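Local atomic coordinates of nucleoporin NUP82 (PDB entry 5CWW), a protein that probably serves as a structural component of the nuclear pore complex and as a docking partner for transport factors, seen here as its N-terminal beta-propeller domain. Residues L471-F476 / T516-R521; E523-S528 / E535-L540. All coordinates share one frame; numbering follows the deposited sequence.

Contact 1: residues L471-F476 / T516-R521; sequences LTFQTF and TPWVFR
Segment 471-476, on strand 469-476, carries Phe473, and the helix start in 516-521 carries Trp518; their backbones keep well apart, the closest CA pair, Phe473 and Val519, being separated by 11.3 Å. Pro517 takes the N-cap position, so Trp518 leaves from the first helical turn. The two side chains approach from opposite directions and bridge the gap with an offset stack, the phenyl and the six-membered indole ring having centroids 3.9 Å apart and planes at 25°. The rings are modelled closer than carbons can sit, so the fine placement of one atom over the other is doubtful. Both rings reach out because CG is anti to the backbone N, with chi1 164° in Phe473 and 167° in Trp518. Replacing Phe473 with an alanine would probably leave one indole face without its partner and open a gap between strand and helix. Leu441 of the same sheet and Leu541 of helix 534-543 also touch Trp518, and an apolar side chain of another protein's chain packs on Phe473. Phe473 and Gln474 both face Ile439, forming a classic beta bulge in a blade of the beta-propeller.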
loop_
_atom_site.group_PDB
_atom_site.type_symbol
_atom_site.label_atom_id
_atom_site.label_comp_id
_atom_site.label_asym_id
_atom_site.label_seq_id
_atom_site.Cartn_x
_atom_site.Cartn_y
_atom_site.Cartn_z
ATOM N N LEU B 471 -13.233 -11.883 -5.755
ATOM C CA LEU B 471 -14.242 -12.776 -5.190
ATOM C C LEU B 471 -14.039 -12.924 -3.689
ATOM O O LEU B 471 -13.040 -13.485 -3.244
ATOM C CB LEU B 471 -14.189 -14.151 -5.865
ATOM C CG LEU B 471 -15.072 -15.251 -5.257
ATOM C CD1 LEU B 471 -16.538 -14.848 -5.255
ATOM C CD2 LEU B 471 -14.882 -16.563 -6.003
ATOM N N THR B 472 -14.991 -12.420 -2.912
ATOM C CA THR B 472 -14.947 -12.587 -1.467
ATOM C C THR B 472 -15.212 -14.048 -1.130
ATOM O O THR B 472 -16.320 -14.545 -1.326
ATOM C CB THR B 472 -15.979 -11.696 -0.749
ATOM O OG1 THR B 472 -15.868 -10.348 -1.221
ATOM C CG2 THR B 472 -15.758 -11.722 0.755
ATOM N N PHE B 473 -14.191 -14.733 -0.631
ATOM C CA PHE B 473 -14.316 -16.144 -0.298
ATOM C C PHE B 473 -14.785 -16.331 1.138
ATOM O O PHE B 473 -15.628 -17.183 1.418
ATOM C CB PHE B 473 -12.989 -16.873 -0.501
ATOM C CG PHE B 473 -12.937 -18.206 0.181
ATOM C CD1 PHE B 473 -13.674 -19.274 -0.302
ATOM C CD2 PHE B 473 -12.166 -18.386 1.317
ATOM C CE1 PHE B 473 -13.639 -20.501 0.332
ATOM C CE2 PHE B 473 -12.125 -19.611 1.955
ATOM C CZ PHE B 473 -12.865 -20.668 1.464
ATOM N N GLN B 474 -14.241 -15.525 2.041
ATOM C CA GLN B 474 -14.536 -15.669 3.458
ATOM C C GLN B 474 -14.289 -14.368 4.218
ATOM O O GLN B 474 -13.397 -13.590 3.875
ATOM C CB GLN B 474 -13.696 -16.804 4.047
ATOM C CG GLN B 474 -13.939 -17.070 5.516
ATOM C CD GLN B 474 -13.145 -18.258 6.024
ATOM O OE1 GLN B 474 -12.187 -18.698 5.386
ATOM N NE2 GLN B 474 -13.543 -18.788 7.174
ATOM N N THR B 475 -15.093 -14.147 5.253
ATOM C CA THR B 475 -14.957 -12.985 6.119
ATOM C C THR B 475 -15.174 -13.425 7.558
ATOM O O THR B 475 -16.165 -14.089 7.856
ATOM C CB THR B 475 -15.974 -11.879 5.763
ATOM O OG1 THR B 475 -15.909 -11.591 4.361
ATOM C CG2 THR B 475 -15.697 -10.608 6.558
ATOM N N PHE B 476 -14.259 -13.067 8.452
ATOM C CA PHE B 476 -14.403 -13.443 9.853
ATOM C C PHE B 476 -13.771 -12.431 10.805
ATOM O O PHE B 476 -12.783 -11.776 10.469
ATOM C CB PHE B 476 -13.794 -14.829 10.094
ATOM C CG PHE B 476 -12.348 -14.941 9.685
ATOM C CD1 PHE B 476 -11.337 -14.571 10.556
ATOM C CD2 PHE B 476 -12.003 -15.427 8.434
ATOM C CE1 PHE B 476 -10.009 -14.680 10.185
ATOM C CE2 PHE B 476 -10.677 -15.539 8.058
ATOM C CZ PHE B 476 -9.680 -15.163 8.935
ATOM N N THR B 516 -4.285 -23.097 4.468
ATOM C CA THR B 516 -4.054 -24.495 4.119
ATOM C C THR B 516 -4.858 -25.387 5.057
ATOM O O THR B 516 -5.134 -24.997 6.189
ATOM C CB THR B 516 -2.565 -24.874 4.210
ATOM O OG1 THR B 516 -2.124 -24.775 5.570
ATOM C CG2 THR B 516 -1.720 -23.962 3.332
ATOM N N PRO B 517 -5.237 -26.592 4.595
ATOM C CA PRO B 517 -4.973 -27.146 3.263
ATOM C C PRO B 517 -5.990 -26.705 2.211
ATOM O O PRO B 517 -5.948 -27.200 1.085
ATOM C CB PRO B 517 -5.058 -28.656 3.498
ATOM C CG PRO B 517 -6.048 -28.795 4.590
ATOM C CD PRO B 517 -5.853 -27.595 5.484
ATOM N N TRP B 518 -6.887 -25.792 2.572
ATOM C CA TRP B 518 -7.977 -25.408 1.680
ATOM C C TRP B 518 -7.495 -24.884 0.328
ATOM O O TRP B 518 -8.113 -25.167 -0.699
ATOM C CB TRP B 518 -8.861 -24.351 2.342
ATOM C CG TRP B 518 -9.786 -23.706 1.368
ATOM C CD1 TRP B 518 -10.998 -24.171 0.954
ATOM C CD2 TRP B 518 -9.565 -22.476 0.668
ATOM N NE1 TRP B 518 -11.548 -23.304 0.039
ATOM C CE2 TRP B 518 -10.685 -22.257 -0.154
ATOM C CE3 TRP B 518 -8.528 -21.540 0.658
ATOM C CZ2 TRP B 518 -10.800 -21.138 -0.976
ATOM C CZ3 TRP B 518 -8.643 -20.430 -0.157
ATOM C CH2 TRP B 518 -9.771 -20.237 -0.962
ATOM N N VAL B 519 -6.407 -24.120 0.321
ATOM C CA VAL B 519 -5.884 -23.568 -0.926
ATOM C C VAL B 519 -5.326 -24.677 -1.811
ATOM O O VAL B 519 -5.382 -24.594 -3.037
ATOM C CB VAL B 519 -4.777 -22.509 -0.682
ATOM C CG1 VAL B 519 -5.360 -21.262 -0.051
ATOM C CG2 VAL B 519 -3.645 -23.075 0.168
ATOM N N PHE B 520 -4.792 -25.718 -1.180
ATOM C CA PHE B 520 -4.263 -26.866 -1.906
ATOM C C PHE B 520 -5.385 -27.695 -2.535
ATOM O O PHE B 520 -5.214 -28.250 -3.619
ATOM C CB PHE B 520 -3.419 -27.742 -0.975
ATOM C CG PHE B 520 -2.192 -27.056 -0.437
ATOM C CD1 PHE B 520 -1.360 -26.329 -1.274
ATOM C CD2 PHE B 520 -1.874 -27.134 0.908
ATOM C CE1 PHE B 520 -0.231 -25.698 -0.777
ATOM C CE2 PHE B 520 -0.748 -26.506 1.409
ATOM C CZ PHE B 520 0.074 -25.787 0.566
ATOM N N ARG B 521 -6.524 -27.782 -1.855
ATOM C CA ARG B 521 -7.661 -28.527 -2.388
ATOM C C ARG B 521 -8.249 -27.819 -3.606
ATOM O O ARG B 521 -8.692 -28.466 -4.554
ATOM C CB ARG B 521 -8.747 -28.717 -1.325
ATOM C CG ARG B 521 -8.309 -29.521 -0.110
ATOM C CD ARG B 521 -9.504 -29.908 0.748
ATOM N NE ARG B 521 -9.159 -30.022 2.163
ATOM C CZ ARG B 521 -8.582 -31.086 2.714
ATOM N NH1 ARG B 521 -8.272 -32.144 1.977
ATOM N NH2 ARG B 521 -8.311 -31.091 4.013
#

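Contact 2: residues E523-S528 / E535-L540; sequences ESELQS and EFRIDL
Glu525 and Ile538 mark the closest backbone approach of 523-528 and 535-540, 7.7 Å between CA atoms, where the end of one helix meets the next running back roughly antiparallel. Together they form an alpha-alpha hairpin inserted between strands 509-514 and 548-554 of one propeller sheet. Its centre is a salt bridge. Arg537 grips the carboxylate of Glu525 side-on, with one nitrogen for each oxygen. Arg537 NE donates to Glu525 OE1 at 2.9 Å with an N-H...O angle of 160°, and the oxygen lies almost exactly in the guanidinium plane. The second bond, from Arg537 NH2 to Glu525 OE2 at 3.0 Å, is more bent and uses the syn lone pair. The two side chains cross at about a right angle, and their flat groups are turned 36° from each other, so the pairing is twisted rather than coplanar. A bend in the arginine chain, chi3 -61°, turns NE and NH2 to the carboxylate. The third nitrogen, NH1, is bonded to the carbonyl oxygen of Ala532 in the connecting loop, which helps fix the rotation of the guanidinium. Beneath the charged ends, the aliphatic part of Glu525 packs on the second helix: Glu525 CG is 3.6 Å from Ile538 CD1. Ile538 is buried, whereas Glu525 and Arg537 are partly exposed, so the apolar touch lies on the inner side of the ion pair. Another protein's chain supplies basic side chains that bind Ser528 O and Asp539 OD1. After the first helix ends, Ser528 OG accepts a hydrogen bond from Ser530 N and comes within 3.5 Å of Arg537 NH2, obliquely to the guanidinium.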
loop_
_atom_site.group_PDB
_atom_site.type_symbol
_atom_site.label_atom_id
_atom_site.label_comp_id
_atom_site.label_asym_id
_atom_site.label_seq_id
_atom_site.Cartn_x
_atom_site.Cartn_y
_atom_site.Cartn_z
ATOM N N GLU B 523 -6.524 -25.804 -5.659
ATOM C CA GLU B 523 -5.538 -25.928 -6.727
ATOM C C GLU B 523 -5.598 -27.306 -7.384
ATOM O O GLU B 523 -5.454 -27.425 -8.601
ATOM C CB GLU B 523 -4.128 -25.665 -6.192
ATOM C CG GLU B 523 -3.023 -25.827 -7.237
ATOM C CD GLU B 523 -3.146 -24.843 -8.389
ATOM O OE1 GLU B 523 -3.852 -23.825 -8.234
ATOM O OE2 GLU B 523 -2.541 -25.091 -9.454
ATOM N N SER B 524 -5.802 -28.345 -6.580
ATOM C CA SER B 524 -5.885 -29.701 -7.114
ATOM C C SER B 524 -7.091 -29.830 -8.038
ATOM O O SER B 524 -7.025 -30.498 -9.068
ATOM C CB SER B 524 -5.968 -30.731 -5.985
ATOM O OG SER B 524 -7.160 -30.573 -5.238
ATOM N N GLU B 525 -8.191 -29.183 -7.671
ATOM C CA GLU B 525 -9.373 -29.172 -8.522
ATOM C C GLU B 525 -9.123 -28.396 -9.813
ATOM O O GLU B 525 -9.623 -28.768 -10.874
ATOM C CB GLU B 525 -10.568 -28.577 -7.779
ATOM C CG GLU B 525 -11.886 -28.760 -8.513
ATOM C CD GLU B 525 -12.179 -30.217 -8.821
ATOM O OE1 GLU B 525 -11.849 -31.081 -7.979
ATOM O OE2 GLU B 525 -12.730 -30.500 -9.907
ATOM N N LEU B 526 -8.351 -27.317 -9.723
ATOM C CA LEU B 526 -7.998 -26.538 -10.905
ATOM C C LEU B 526 -7.113 -27.351 -11.842
ATOM O O LEU B 526 -7.170 -27.187 -13.060
ATOM C CB LEU B 526 -7.288 -25.238 -10.510
ATOM C CG LEU B 526 -8.158 -24.178 -9.827
ATOM C CD1 LEU B 526 -7.293 -23.063 -9.255
ATOM C CD2 LEU B 526 -9.191 -23.611 -10.795
ATOM N N GLN B 527 -6.303 -28.233 -11.267
ATOM C CA GLN B 527 -5.427 -29.098 -12.049
ATOM C C GLN B 527 -6.047 -30.475 -12.276
ATOM O O GLN B 527 -5.377 -31.387 -12.757
ATOM C CB GLN B 527 -4.075 -29.247 -11.348
ATOM C CG GLN B 527 -3.277 -27.956 -11.269
ATOM C CD GLN B 527 -1.917 -28.148 -10.625
ATOM O OE1 GLN B 527 -1.547 -29.258 -10.245
ATOM N NE2 GLN B 527 -1.168 -27.058 -10.487
ATOM N N SER B 528 -7.325 -30.619 -11.931
ATOM C CA SER B 528 -8.003 -31.914 -11.991
ATOM C C SER B 528 -7.917 -32.560 -13.368
ATOM O O SER B 528 -8.106 -31.905 -14.391
ATOM C CB SER B 528 -9.471 -31.771 -11.593
ATOM O OG SER B 528 -10.123 -33.033 -11.608
ATOM N N GLU B 535 -18.516 -29.495 -10.585
ATOM C CA GLU B 535 -19.489 -28.740 -9.802
ATOM C C GLU B 535 -19.783 -29.436 -8.478
ATOM O O GLU B 535 -20.024 -28.783 -7.461
ATOM C CB GLU B 535 -20.786 -28.546 -10.592
ATOM C CG GLU B 535 -21.803 -27.654 -9.889
ATOM C CD GLU B 535 -23.019 -27.356 -10.746
ATOM O OE1 GLU B 535 -23.982 -26.754 -10.223
ATOM O OE2 GLU B 535 -23.015 -27.723 -11.940
ATOM N N PHE B 536 -19.752 -30.764 -8.492
ATOM C CA PHE B 536 -19.981 -31.544 -7.284
ATOM C C PHE B 536 -18.852 -31.330 -6.281
ATOM O O PHE B 536 -19.099 -31.046 -5.111
ATOM C CB PHE B 536 -20.112 -33.030 -7.624
ATOM C CG PHE B 536 -20.209 -33.917 -6.419
ATOM C CD1 PHE B 536 -21.423 -34.106 -5.777
ATOM C CD2 PHE B 536 -19.087 -34.561 -5.925
ATOM C CE1 PHE B 536 -21.517 -34.922 -4.667
ATOM C CE2 PHE B 536 -19.174 -35.380 -4.813
ATOM C CZ PHE B 536 -20.391 -35.561 -4.183
ATOM N N ARG B 537 -17.614 -31.469 -6.745
ATOM C CA ARG B 537 -16.451 -31.351 -5.869
ATOM C C ARG B 537 -16.227 -29.917 -5.387
ATOM O O ARG B 537 -15.776 -29.704 -4.262
ATOM C CB ARG B 537 -15.199 -31.874 -6.580
ATOM C CG ARG B 537 -15.223 -33.384 -6.809
ATOM C CD ARG B 537 -13.897 -33.904 -7.347
ATOM N NE ARG B 537 -13.558 -33.306 -8.635
ATOM C CZ ARG B 537 -13.960 -33.774 -9.814
ATOM N NH1 ARG B 537 -14.726 -34.855 -9.885
ATOM N NH2 ARG B 537 -13.598 -33.153 -10.928
ATOM N N ILE B 538 -16.537 -28.935 -6.229
ATOM C CA ILE B 538 -16.405 -27.533 -5.836
ATOM C C ILE B 538 -17.406 -27.187 -4.736
ATOM O O ILE B 538 -17.111 -26.391 -3.845
ATOM C CB ILE B 538 -16.605 -26.576 -7.038
ATOM C CG1 ILE B 538 -15.420 -26.675 -8.006
ATOM C CG2 ILE B 538 -16.757 -25.125 -6.577
ATOM C CD1 ILE B 538 -14.091 -26.167 -7.449
ATOM N N ASP B 539 -18.591 -27.784 -4.806
ATOM C CA ASP B 539 -19.636 -27.505 -3.831
ATOM C C ASP B 539 -19.194 -27.933 -2.436
ATOM O O ASP B 539 -19.475 -27.252 -1.452
ATOM C CB ASP B 539 -20.933 -28.212 -4.217
ATOM C CG ASP B 539 -22.023 -28.025 -3.186
ATOM O OD1 ASP B 539 -22.689 -26.967 -3.212
ATOM O OD2 ASP B 539 -22.216 -28.933 -2.349
ATOM N N LEU B 540 -18.500 -29.063 -2.359
ATOM C CA LEU B 540 -17.982 -29.562 -1.090
ATOM C C LEU B 540 -16.902 -28.634 -0.550
ATOM O O LEU B 540 -16.838 -28.369 0.650
ATOM C CB LEU B 540 -17.423 -30.974 -1.261
ATOM C CG LEU B 540 -18.405 -32.011 -1.811
ATOM C CD1 LEU B 540 -17.729 -33.365 -1.958
ATOM C CD2 LEU B 540 -19.632 -32.124 -0.922
#

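Overall arrangement
Contacts 1 and 2 follow one another along the chain and share helix 518-526, its first turn serving contact 1 and its last turn contact 2, with centres about 13 Å apart. Contact 1 is buried and wholly aromatic, tying the helix to a strand of a different sheet. Contact 2, farther from the centre of the chain, is only partly buried and joins the same helix to its hairpin partner 534-543 mainly by charge. Helix 534-543 also reaches contact 1 through Leu541. The interior end of the helix is thus held by ring stacking and the outer end by an ion pair, and each contact is also bordered by a chain of another protein.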